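Local coordinates for protein beta-galactosidase (Geobacillus stearothermophilus, PDB 4OIF) that probably hydrolyses terminal non-reducing beta-D-galactose residues from beta-D-galactosides as a zinc-binding, trimeric member of glycoside hydrolase family 42, at residues A[74-78]-A[144-150]; A[196-200]-A[214-220]; A[445-451]-A[603-607]. One frame throughout, in Å; residues are numbered along the deposited sequence. Where two conformers were deposited one is given.

Contact 1: residues A[74-78]-A[144-150]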
loop_
_atom_site.group_PDB
_atom_site.type_symbol
_atom_site.label_atom_id
_atom_site.label_comp_id
_atom_site.label_asym_id
_atom_site.label_seq_id
_atom_site.Cartn_x
_atom_site.Cartn_y
_atom_site.Cartn_z
ATOM N N PHE A 74 46.278 -4.081 -11.019
ATOM C CA PHE A 74 46.482 -5.025 -12.129
ATOM C C PHE A 74 47.754 -5.811 -11.934
ATOM O O PHE A 74 47.776 -7.054 -12.063
ATOM C CB PHE A 74 46.550 -4.312 -13.478
ATOM C CG PHE A 74 45.235 -4.256 -14.211
ATOM C CD1 PHE A 74 44.299 -3.270 -13.917
ATOM C CD2 PHE A 74 44.945 -5.174 -15.209
ATOM C CE1 PHE A 74 43.095 -3.209 -14.590
ATOM C CE2 PHE A 74 43.740 -5.118 -15.886
ATOM C CZ PHE A 74 42.812 -4.127 -15.575
ATOM N N ASP A 75 48.817 -5.078 -11.601
ATOM C CA ASP A 75 50.104 -5.726 -11.385
ATOM C C ASP A 75 50.042 -6.698 -10.210
ATOM O O ASP A 75 50.499 -7.822 -10.327
ATOM C CB ASP A 75 51.211 -4.693 -11.180
ATOM C CG ASP A 75 51.639 -4.041 -12.487
ATOM O OD1 ASP A 75 51.217 -4.536 -13.561
ATOM O OD2 ASP A 75 52.394 -3.041 -12.446
ATOM N N ASP A 76 49.456 -6.268 -9.099
ATOM C CA ASP A 76 49.387 -7.067 -7.874
ATOM C C ASP A 76 48.576 -8.342 -8.052
ATOM O O ASP A 76 48.950 -9.406 -7.556
ATOM C CB ASP A 76 48.776 -6.256 -6.724
ATOM C CG ASP A 76 49.739 -5.264 -6.141
ATOM O OD1 ASP A 76 50.933 -5.351 -6.469
ATOM O OD2 ASP A 76 49.318 -4.412 -5.337
ATOM N N ILE A 77 47.440 -8.228 -8.725
ATOM C CA ILE A 77 46.598 -9.390 -8.913
ATOM C C ILE A 77 47.320 -10.340 -9.838
ATOM O O ILE A 77 47.313 -11.558 -9.604
ATOM C CB ILE A 77 45.224 -8.998 -9.458
ATOM C CG1 ILE A 77 44.392 -8.399 -8.326
ATOM C CG2 ILE A 77 44.503 -10.194 -10.094
ATOM C CD1 ILE A 77 43.145 -7.740 -8.806
ATOM N N TYR A 78 47.972 -9.786 -10.864
ATOM C CA TYR A 78 48.755 -10.616 -11.777
ATOM C C TYR A 78 49.872 -11.374 -11.024
ATOM O O TYR A 78 50.112 -12.558 -11.258
ATOM C CB TYR A 78 49.341 -9.749 -12.902
ATOM C CG TYR A 78 50.032 -10.523 -14.012
ATOM C CD1 TYR A 78 49.379 -11.554 -14.680
ATOM C CD2 TYR A 78 51.326 -10.206 -14.411
ATOM C CE1 TYR A 78 50.000 -12.256 -15.693
ATOM C CE2 TYR A 78 51.955 -10.906 -15.431
ATOM C CZ TYR A 78 51.284 -11.932 -16.060
ATOM O OH TYR A 78 51.883 -12.640 -17.072
ATOM N N TYR A 144 45.059 -0.548 -20.258
ATOM C CA TYR A 144 45.099 -1.905 -19.711
ATOM C C TYR A 144 44.889 -3.003 -20.752
ATOM O O TYR A 144 45.020 -4.188 -20.445
ATOM C CB TYR A 144 44.063 -2.041 -18.587
ATOM C CG TYR A 144 44.272 -1.008 -17.511
ATOM C CD1 TYR A 144 45.378 -1.064 -16.681
ATOM C CD2 TYR A 144 43.390 0.046 -17.351
ATOM C CE1 TYR A 144 45.595 -0.113 -15.707
ATOM C CE2 TYR A 144 43.598 1.001 -16.386
ATOM C CZ TYR A 144 44.700 0.915 -15.560
ATOM O OH TYR A 144 44.907 1.867 -14.586
ATOM N N GLY A 145 44.584 -2.603 -21.982
ATOM C CA GLY A 145 44.185 -3.543 -23.005
ATOM C C GLY A 145 45.185 -4.641 -23.293
ATOM O O GLY A 145 44.799 -5.763 -23.620
ATOM N N ASP A 146 46.471 -4.332 -23.151
ATOM C CA ASP A 146 47.516 -5.314 -23.433
ATOM C C ASP A 146 48.088 -5.940 -22.159
ATOM O O ASP A 146 49.055 -6.692 -22.205
ATOM C CB ASP A 146 48.639 -4.679 -24.255
ATOM C CG ASP A 146 49.401 -3.614 -23.488
ATOM O OD1 ASP A 146 48.896 -3.129 -22.451
ATOM O OD2 ASP A 146 50.508 -3.249 -23.945
ATOM N N HIS A 147 47.483 -5.642 -21.019
ATOM C CA HIS A 147 47.974 -6.194 -19.763
ATOM C C HIS A 147 47.597 -7.672 -19.692
ATOM O O HIS A 147 46.455 -8.037 -19.971
ATOM C CB HIS A 147 47.407 -5.443 -18.567
ATOM C CG HIS A 147 48.128 -5.717 -17.284
ATOM N ND1 HIS A 147 48.044 -6.927 -16.628
ATOM C CD2 HIS A 147 48.933 -4.931 -16.529
ATOM C CE1 HIS A 147 48.781 -6.879 -15.532
ATOM N NE2 HIS A 147 49.326 -5.678 -15.445
ATOM N N PRO A 148 48.558 -8.530 -19.315
ATOM C CA PRO A 148 48.337 -9.984 -19.269
ATOM C C PRO A 148 47.216 -10.431 -18.307
ATOM O O PRO A 148 46.580 -11.450 -18.568
ATOM C CB PRO A 148 49.694 -10.529 -18.821
ATOM C CG PRO A 148 50.384 -9.372 -18.170
ATOM C CD PRO A 148 49.923 -8.161 -18.904
ATOM N N ALA A 149 46.965 -9.686 -17.235
ATOM C CA ALA A 149 45.883 -10.036 -16.310
ATOM C C ALA A 149 44.488 -9.774 -16.872
ATOM O O ALA A 149 43.504 -10.288 -16.341
ATOM C CB ALA A 149 46.043 -9.294 -14.997
ATOM N N LEU A 150 44.390 -8.988 -17.937
ATOM C CA LEU A 150 43.073 -8.639 -18.473
ATOM C C LEU A 150 42.388 -9.850 -19.074
ATOM O O LEU A 150 42.955 -10.529 -19.921
ATOM C CB LEU A 150 43.170 -7.528 -19.521
ATOM C CG LEU A 150 41.794 -7.107 -20.054
ATOM C CD1 LEU A 150 40.911 -6.691 -18.901
ATOM C CD2 LEU A 150 41.891 -5.987 -21.094
#
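This is an aromatic cluster with one His-carboxylate hydrogen bond at its edge, set on the outer layer of the TIM barrel, where helix 68-79 packs against the loop that leads from helix 127-144 into barrel strand 150-154. The loop makes two successive type I turns, Y144 to H147 and H147 to L150, which bring the side chains of Y144, H147, P148 and A149 round to the helix. F74 is the buried centre. Its ring lies in an offset stack on that of Y144, centroids 4.5 Å apart and planes at 7°, while its edge is directed at the face of H147; its CB also sits over that imidazole. On the barrel side, F74, Y144 and L150 all touch L86 of strand 83-87, so the helix and the loop pack together against the parallel neighbour of strand 150-154. One helical turn on, Y78 takes P148 over its ring face, with CG of P148 3.4 Å from CZ of Y78, and receives the edge of H147; its CB meets CB of A149 at 3.9 Å. The hydroxyl of Y144 is bound by D71, one turn before F74 on the same helix. H147 is fixed at both nitrogens: ND1 accepts from the backbone N of A149 at 3.0 Å, and NE2 donates to OD1 of D75 at 2.9 Å.

Contact 2: residues A[196-200]-A[214-220]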
loop_
_atom_site.group_PDB
_atom_site.type_symbol
_atom_site.label_atom_id
_atom_site.label_comp_id
_atom_site.label_asym_id
_atom_site.label_seq_id
_atom_site.Cartn_x
_atom_site.Cartn_y
_atom_site.Cartn_z
ATOM N N TRP A 196 -11.214 5.547 -27.642
ATOM C CA TRP A 196 -11.092 6.703 -26.744
ATOM C C TRP A 196 -10.445 7.917 -27.422
ATOM O O TRP A 196 -9.792 8.728 -26.767
ATOM C CB TRP A 196 -10.309 6.324 -25.475
ATOM C CG TRP A 196 -11.106 5.463 -24.541
ATOM C CD1 TRP A 196 -12.397 5.077 -24.695
ATOM C CD2 TRP A 196 -10.656 4.879 -23.316
ATOM N NE1 TRP A 196 -12.788 4.287 -23.643
ATOM C CE2 TRP A 196 -11.736 4.152 -22.778
ATOM C CE3 TRP A 196 -9.440 4.889 -22.627
ATOM C CZ2 TRP A 196 -11.637 3.437 -21.584
ATOM C CZ3 TRP A 196 -9.347 4.180 -21.435
ATOM C CH2 TRP A 196 -10.435 3.464 -20.929
ATOM N N SER A 197 -10.634 8.013 -28.737
ATOM C CA SER A 197 -10.310 9.211 -29.516
ATOM C C SER A 197 -8.823 9.574 -29.396
ATOM O O SER A 197 -8.448 10.749 -29.341
ATOM C CB SER A 197 -11.206 10.384 -29.085
ATOM O OG SER A 197 -11.218 11.410 -30.069
ATOM N N HIS A 198 -7.990 8.540 -29.394
ATOM C CA HIS A 198 -6.564 8.676 -29.160
ATOM C C HIS A 198 -5.745 8.760 -30.448
ATOM O O HIS A 198 -4.518 8.813 -30.399
ATOM C CB HIS A 198 -6.080 7.506 -28.298
ATOM C CG HIS A 198 -6.460 7.635 -26.854
ATOM N ND1 HIS A 198 -6.514 6.559 -25.991
ATOM C CD2 HIS A 198 -6.806 8.722 -26.124
ATOM C CE1 HIS A 198 -6.869 6.981 -24.790
ATOM N NE2 HIS A 198 -7.053 8.290 -24.845
ATOM N N THR A 199 -6.426 8.797 -31.591
ATOM C CA THR A 199 -5.749 8.850 -32.882
ATOM C C THR A 199 -4.768 10.019 -32.981
ATOM O O THR A 199 -5.114 11.175 -32.710
ATOM C CB THR A 199 -6.750 8.957 -34.044
ATOM O OG1 THR A 199 -7.741 7.925 -33.928
ATOM C CG2 THR A 199 -6.028 8.835 -35.386
ATOM N N TYR A 200 -3.535 9.709 -33.363
ATOM C CA TYR A 200 -2.506 10.735 -33.464
ATOM C C TYR A 200 -2.494 11.322 -34.860
ATOM O O TYR A 200 -2.504 10.586 -35.843
ATOM C CB TYR A 200 -1.132 10.157 -33.125
ATOM C CG TYR A 200 -1.004 9.643 -31.714
ATOM C CD1 TYR A 200 -0.899 10.520 -30.632
ATOM C CD2 TYR A 200 -0.990 8.278 -31.452
ATOM C CE1 TYR A 200 -0.770 10.049 -29.325
ATOM C CE2 TYR A 200 -0.859 7.800 -30.153
ATOM C CZ TYR A 200 -0.747 8.688 -29.098
ATOM O OH TYR A 200 -0.625 8.209 -27.812
ATOM N N GLU A 214 -0.739 9.158 -20.627
ATOM C CA GLU A 214 -1.347 8.060 -21.349
ATOM C C GLU A 214 -0.773 6.731 -20.871
ATOM O O GLU A 214 0.418 6.494 -21.003
ATOM C CB GLU A 214 -1.112 8.219 -22.848
ATOM C CG GLU A 214 -1.813 7.172 -23.679
ATOM C CD GLU A 214 -3.309 7.178 -23.439
ATOM O OE1 GLU A 214 -3.787 6.390 -22.579
ATOM O OE2 GLU A 214 -3.999 7.990 -24.098
ATOM N N HIS A 215 -1.608 5.862 -20.320
ATOM C CA HIS A 215 -1.134 4.554 -19.884
ATOM C C HIS A 215 -2.155 3.482 -20.248
ATOM O O HIS A 215 -2.079 2.352 -19.769
ATOM C CB HIS A 215 -0.858 4.554 -18.377
ATOM C CG HIS A 215 -1.989 5.095 -17.566
ATOM N ND1 HIS A 215 -3.116 4.356 -17.277
ATOM C CD2 HIS A 215 -2.183 6.316 -17.010
ATOM C CE1 HIS A 215 -3.954 5.095 -16.570
ATOM N NE2 HIS A 215 -3.410 6.289 -16.394
ATOM N N THR A 216 -3.105 3.854 -21.102
ATOM C CA THR A 216 -4.212 2.985 -21.492
ATOM C C THR A 216 -4.108 2.491 -22.941
ATOM O O THR A 216 -5.009 1.799 -23.432
ATOM C CB THR A 216 -5.576 3.701 -21.328
ATOM O OG1 THR A 216 -5.672 4.784 -22.269
ATOM C CG2 THR A 216 -5.732 4.242 -19.919
ATOM N N ILE A 217 -3.030 2.849 -23.635
ATOM C CA ILE A 217 -2.794 2.309 -24.974
ATOM C C ILE A 217 -1.705 1.229 -24.908
ATOM O O ILE A 217 -0.528 1.531 -24.724
ATOM C CB ILE A 217 -2.396 3.408 -25.991
ATOM C CG1 ILE A 217 -3.347 4.609 -25.916
ATOM C CG2 ILE A 217 -2.387 2.848 -27.403
ATOM C CD1 ILE A 217 -2.981 5.750 -26.885
ATOM N N HIS A 218 -2.117 -0.029 -25.053
ATOM C CA HIS A 218 -1.221 -1.165 -24.902
ATOM C C HIS A 218 -0.056 -1.121 -25.885
ATOM O O HIS A 218 1.077 -1.413 -25.520
ATOM C CB HIS A 218 -1.982 -2.482 -25.080
ATOM C CG HIS A 218 -3.018 -2.742 -24.024
ATOM N ND1 HIS A 218 -2.716 -2.793 -22.679
ATOM C CD2 HIS A 218 -4.347 -2.991 -24.121
ATOM C CE1 HIS A 218 -3.818 -3.051 -21.993
ATOM N NE2 HIS A 218 -4.824 -3.166 -22.843
ATOM N N GLY A 219 -0.335 -0.758 -27.129
ATOM C CA GLY A 219 0.688 -0.748 -28.166
ATOM C C GLY A 219 1.759 0.281 -27.877
ATOM O O GLY A 219 2.939 0.062 -28.156
ATOM N N LEU A 220 1.339 1.410 -27.305
ATOM C CA LEU A 220 2.274 2.428 -26.849
ATOM C C LEU A 220 3.126 1.875 -25.712
ATOM O O LEU A 220 4.334 2.047 -25.712
ATOM C CB LEU A 220 1.538 3.697 -26.407
ATOM C CG LEU A 220 2.349 4.746 -25.631
ATOM C CD1 LEU A 220 3.602 5.186 -26.392
ATOM C CD2 LEU A 220 1.495 5.960 -25.274
HETATM O O HOH W 1 -6.562 3.780 -24.752
HETATM O O HOH W 2 -2.610 9.322 -25.951
#
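W196, first in the segment 196-200 of the loop after helix 184-191, sets its ring edge against T216, CE3 to OG1 3.8 Å, while its ring also meets F53 of the second subunit. Two residues on, H198 points toward the loop 214-217 that leads into helix 218-246: OE2 of E214 lies over its imidazole face, 3.1 Å from CE1, and CG1 of I217 is 3.7 Å from ND1. Water 1 joins the two sides, donating to OG1 of T216 at 2.8 Å and accepting weakly from ND1 of H198 at 3.0 Å. Y200 then brings its OH to 3.5 Å from CD1 of I217, the N-cap residue of that helix, and water 2 links that OH (2.9 Å) to OE2 of E214 (2.7 Å). E214 is itself held in place, its OE1 accepting from N and, very closely at 2.5 Å, OG1 of T216. NE2 of H198 and OE2 of E214 bind the backbone of G118 in the second subunit, making this a buried, water-bridged loop pair at a subunit interface of the GH42 trimer.

Contact 3: residues A[445-451]-A[603-607]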
loop_
_atom_site.group_PDB
_atom_site.type_symbol
_atom_site.label_atom_id
_atom_site.label_comp_id
_atom_site.label_asym_id
_atom_site.label_seq_id
_atom_site.Cartn_x
_atom_site.Cartn_y
_atom_site.Cartn_z
ATOM N N HIS A 445 5.932 -26.107 -15.753
ATOM C CA HIS A 445 6.095 -27.114 -16.800
ATOM C C HIS A 445 7.513 -27.704 -16.825
ATOM O O HIS A 445 7.724 -28.846 -17.233
ATOM C CB HIS A 445 5.682 -26.519 -18.138
ATOM C CG HIS A 445 4.202 -26.321 -18.238
ATOM N ND1 HIS A 445 3.390 -27.139 -18.993
ATOM C CD2 HIS A 445 3.378 -25.450 -17.604
ATOM C CE1 HIS A 445 2.135 -26.753 -18.856
ATOM N NE2 HIS A 445 2.100 -25.731 -18.019
ATOM N N TYR A 446 8.465 -26.934 -16.329
ATOM C CA TYR A 446 9.827 -27.397 -16.137
ATOM C C TYR A 446 9.907 -28.482 -15.062
ATOM O O TYR A 446 10.702 -29.420 -15.172
ATOM C CB TYR A 446 10.679 -26.191 -15.761
ATOM C CG TYR A 446 12.156 -26.382 -15.506
ATOM C CD1 TYR A 446 13.051 -26.489 -16.559
ATOM C CD2 TYR A 446 12.667 -26.332 -14.211
ATOM C CE1 TYR A 446 14.414 -26.600 -16.334
ATOM C CE2 TYR A 446 14.033 -26.433 -13.969
ATOM C CZ TYR A 446 14.906 -26.567 -15.039
ATOM O OH TYR A 446 16.273 -26.674 -14.816
ATOM N N ARG A 447 9.073 -28.342 -14.029
ATOM C CA ARG A 447 9.174 -29.169 -12.825
ATOM C C ARG A 447 9.360 -30.687 -13.064
ATOM O O ARG A 447 10.279 -31.275 -12.508
ATOM C CB ARG A 447 7.955 -28.943 -11.916
ATOM C CG ARG A 447 7.964 -29.845 -10.681
ATOM C CD ARG A 447 6.643 -29.832 -9.948
ATOM N NE ARG A 447 6.319 -28.490 -9.483
ATOM C CZ ARG A 447 6.855 -27.939 -8.398
ATOM N NH1 ARG A 447 7.733 -28.623 -7.671
ATOM N NH2 ARG A 447 6.516 -26.709 -8.035
ATOM N N PRO A 448 8.503 -31.325 -13.885
ATOM C CA PRO A 448 8.699 -32.773 -14.051
ATOM C C PRO A 448 10.038 -33.141 -14.680
ATOM O O PRO A 448 10.584 -34.191 -14.366
ATOM C CB PRO A 448 7.540 -33.185 -14.977
ATOM C CG PRO A 448 6.523 -32.124 -14.810
ATOM C CD PRO A 448 7.312 -30.855 -14.614
ATOM N N PHE A 449 10.570 -32.284 -15.542
ATOM C CA PHE A 449 11.845 -32.573 -16.205
ATOM C C PHE A 449 13.004 -32.406 -15.226
ATOM O O PHE A 449 13.945 -33.199 -15.222
ATOM C CB PHE A 449 11.999 -31.685 -17.446
ATOM C CG PHE A 449 10.959 -31.976 -18.494
ATOM C CD1 PHE A 449 11.198 -32.920 -19.484
ATOM C CD2 PHE A 449 9.707 -31.374 -18.438
ATOM C CE1 PHE A 449 10.228 -33.231 -20.422
ATOM C CE2 PHE A 449 8.728 -31.674 -19.373
ATOM C CZ PHE A 449 8.989 -32.603 -20.367
ATOM N N TRP A 450 12.902 -31.403 -14.363
ATOM C CA TRP A 450 13.871 -31.212 -13.297
ATOM C C TRP A 450 13.842 -32.414 -12.360
ATOM O O TRP A 450 14.885 -32.929 -11.978
ATOM C CB TRP A 450 13.582 -29.915 -12.523
ATOM C CG TRP A 450 14.693 -29.485 -11.591
ATOM C CD1 TRP A 450 15.868 -28.869 -11.936
ATOM C CD2 TRP A 450 14.723 -29.635 -10.168
ATOM N NE1 TRP A 450 16.629 -28.631 -10.813
ATOM C CE2 TRP A 450 15.946 -29.089 -9.715
ATOM C CE3 TRP A 450 13.837 -30.182 -9.232
ATOM C CZ2 TRP A 450 16.305 -29.080 -8.364
ATOM C CZ3 TRP A 450 14.191 -30.168 -7.898
ATOM C CH2 TRP A 450 15.418 -29.623 -7.473
ATOM N N GLU A 451 12.638 -32.866 -12.011
ATOM C CA GLU A 451 12.473 -33.984 -11.087
ATOM C C GLU A 451 13.003 -35.296 -11.684
ATOM O O GLU A 451 13.286 -36.241 -10.954
ATOM C CB GLU A 451 10.994 -34.126 -10.671
ATOM C CG GLU A 451 10.519 -33.056 -9.685
ATOM C CD GLU A 451 9.055 -33.180 -9.280
ATOM O OE1 GLU A 451 8.385 -34.108 -9.760
ATOM O OE2 GLU A 451 8.564 -32.339 -8.488
ATOM N N HIS A 603 1.114 -32.574 -14.494
ATOM C CA HIS A 603 2.263 -32.368 -15.361
ATOM C C HIS A 603 3.228 -33.535 -15.235
ATOM O O HIS A 603 3.807 -33.980 -16.234
ATOM C CB HIS A 603 2.950 -31.041 -15.039
ATOM C CG HIS A 603 2.043 -29.863 -15.199
ATOM N ND1 HIS A 603 1.717 -29.029 -14.155
ATOM C CD2 HIS A 603 1.351 -29.411 -16.271
ATOM C CE1 HIS A 603 0.874 -28.104 -14.581
ATOM N NE2 HIS A 603 0.638 -28.311 -15.863
ATOM N N ARG A 604 3.373 -34.052 -14.018
ATOM C CA ARG A 604 4.204 -35.227 -13.833
ATOM C C ARG A 604 3.730 -36.369 -14.736
ATOM O O ARG A 604 4.517 -36.914 -15.501
ATOM C CB ARG A 604 4.211 -35.658 -12.373
ATOM C CG ARG A 604 4.954 -34.702 -11.455
ATOM C CD ARG A 604 5.274 -35.372 -10.129
ATOM N NE ARG A 604 5.776 -34.412 -9.165
ATOM C CZ ARG A 604 5.045 -33.879 -8.193
ATOM N NH1 ARG A 604 3.771 -34.229 -8.034
ATOM N NH2 ARG A 604 5.596 -33.002 -7.369
ATOM N N ASP A 605 2.442 -36.697 -14.690
ATOM C CA ASP A 605 1.919 -37.838 -15.447
ATOM C C ASP A 605 1.925 -37.600 -16.983
ATOM O O ASP A 605 2.383 -38.452 -17.783
ATOM C CB ASP A 605 0.512 -38.172 -14.935
ATOM C CG ASP A 605 0.502 -38.605 -13.443
ATOM O OD1 ASP A 605 1.574 -38.906 -12.883
ATOM O OD2 ASP A 605 -0.576 -38.658 -12.821
ATOM N N PHE A 606 1.444 -36.426 -17.375
ATOM C CA PHE A 606 1.370 -36.006 -18.769
ATOM C C PHE A 606 2.747 -36.067 -19.433
ATOM O O PHE A 606 2.971 -36.709 -20.495
ATOM C CB PHE A 606 0.788 -34.578 -18.839
ATOM C CG PHE A 606 0.612 -34.060 -20.235
ATOM C CD1 PHE A 606 -0.551 -34.318 -20.944
ATOM C CD2 PHE A 606 1.617 -33.330 -20.850
ATOM C CE1 PHE A 606 -0.706 -33.850 -22.252
ATOM C CE2 PHE A 606 1.465 -32.871 -22.147
ATOM C CZ PHE A 606 0.298 -33.136 -22.848
ATOM N N TYR A 607 3.685 -35.395 -18.780
ATOM C CA TYR A 607 5.024 -35.310 -19.324
ATOM C C TYR A 607 5.776 -36.622 -19.152
ATOM O O TYR A 607 6.723 -36.881 -19.881
ATOM C CB TYR A 607 5.791 -34.150 -18.691
ATOM C CG TYR A 607 5.375 -32.812 -19.262
ATOM C CD1 TYR A 607 5.490 -32.555 -20.623
ATOM C CD2 TYR A 607 4.860 -31.816 -18.450
ATOM C CE1 TYR A 607 5.105 -31.342 -21.158
ATOM C CE2 TYR A 607 4.469 -30.597 -18.978
ATOM C CZ TYR A 607 4.601 -30.366 -20.326
ATOM O OH TYR A 607 4.221 -29.157 -20.844
#
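Charge pairing closes one end of this helix-helix contact. R604 grips E451 through two hydrogen bonds of a salt bridge, NE to OE1 at 2.7 Å and NH2 to OE2 at 3.2 Å; R447 adds a long link from NH1 to OE2 of E451 at 3.9 Å, though its guanidinium is also paired with D600 and D298. Apolar packing occupies the middle. P448, whose nitrogen carries no hydrogen to give to the preceding turn, lies where the helix kinks; it sets CG 3.7 Å from CB of H603 and 4.0 Å from CD2 of Y607, where the backbones come closest (CA of P448 to CA of R604, 5.1 Å). Aromatic contacts follow: F449 turns its edge to the face of Y607, with CZ 3.5 Å from CD1, and H603 turns its edge to the face of H445. A single polar bond joins this cluster, ND1 of H445 to OH of Y607 at 2.9 Å. On the sheet side, H445, F449 and Y607 rest on I472 of strand 470-473. The segment axes cross at -71°, 8.8 Å apart, as two helices layered on the parallel part of the mixed sheet in the trimerisation domain, which has a glutaminase-I-like (class I glutamine amidotransferase) fold.

From the N terminus, contact 1 closes first, bringing helix 68-79 to the loop before strand 150-154 across 65 intervening residues. Contact 2 then closes a short loop of 13 residues that contain neither helix nor strand, at the start of helix 218-246. Contact 3 spans 151 residues of the trimerisation domain, including much of its mixed sheet, to join helices 438-451 and 600-613. The three are in series: none nests in or crosses another, and none touches another. Contacts 1 and 2 belong to the TIM-barrel part, their centres 53 Å apart; contacts 1 and 3 lie on opposite sides of the chain's centre. Of the three, contact 2 alone meets another subunit.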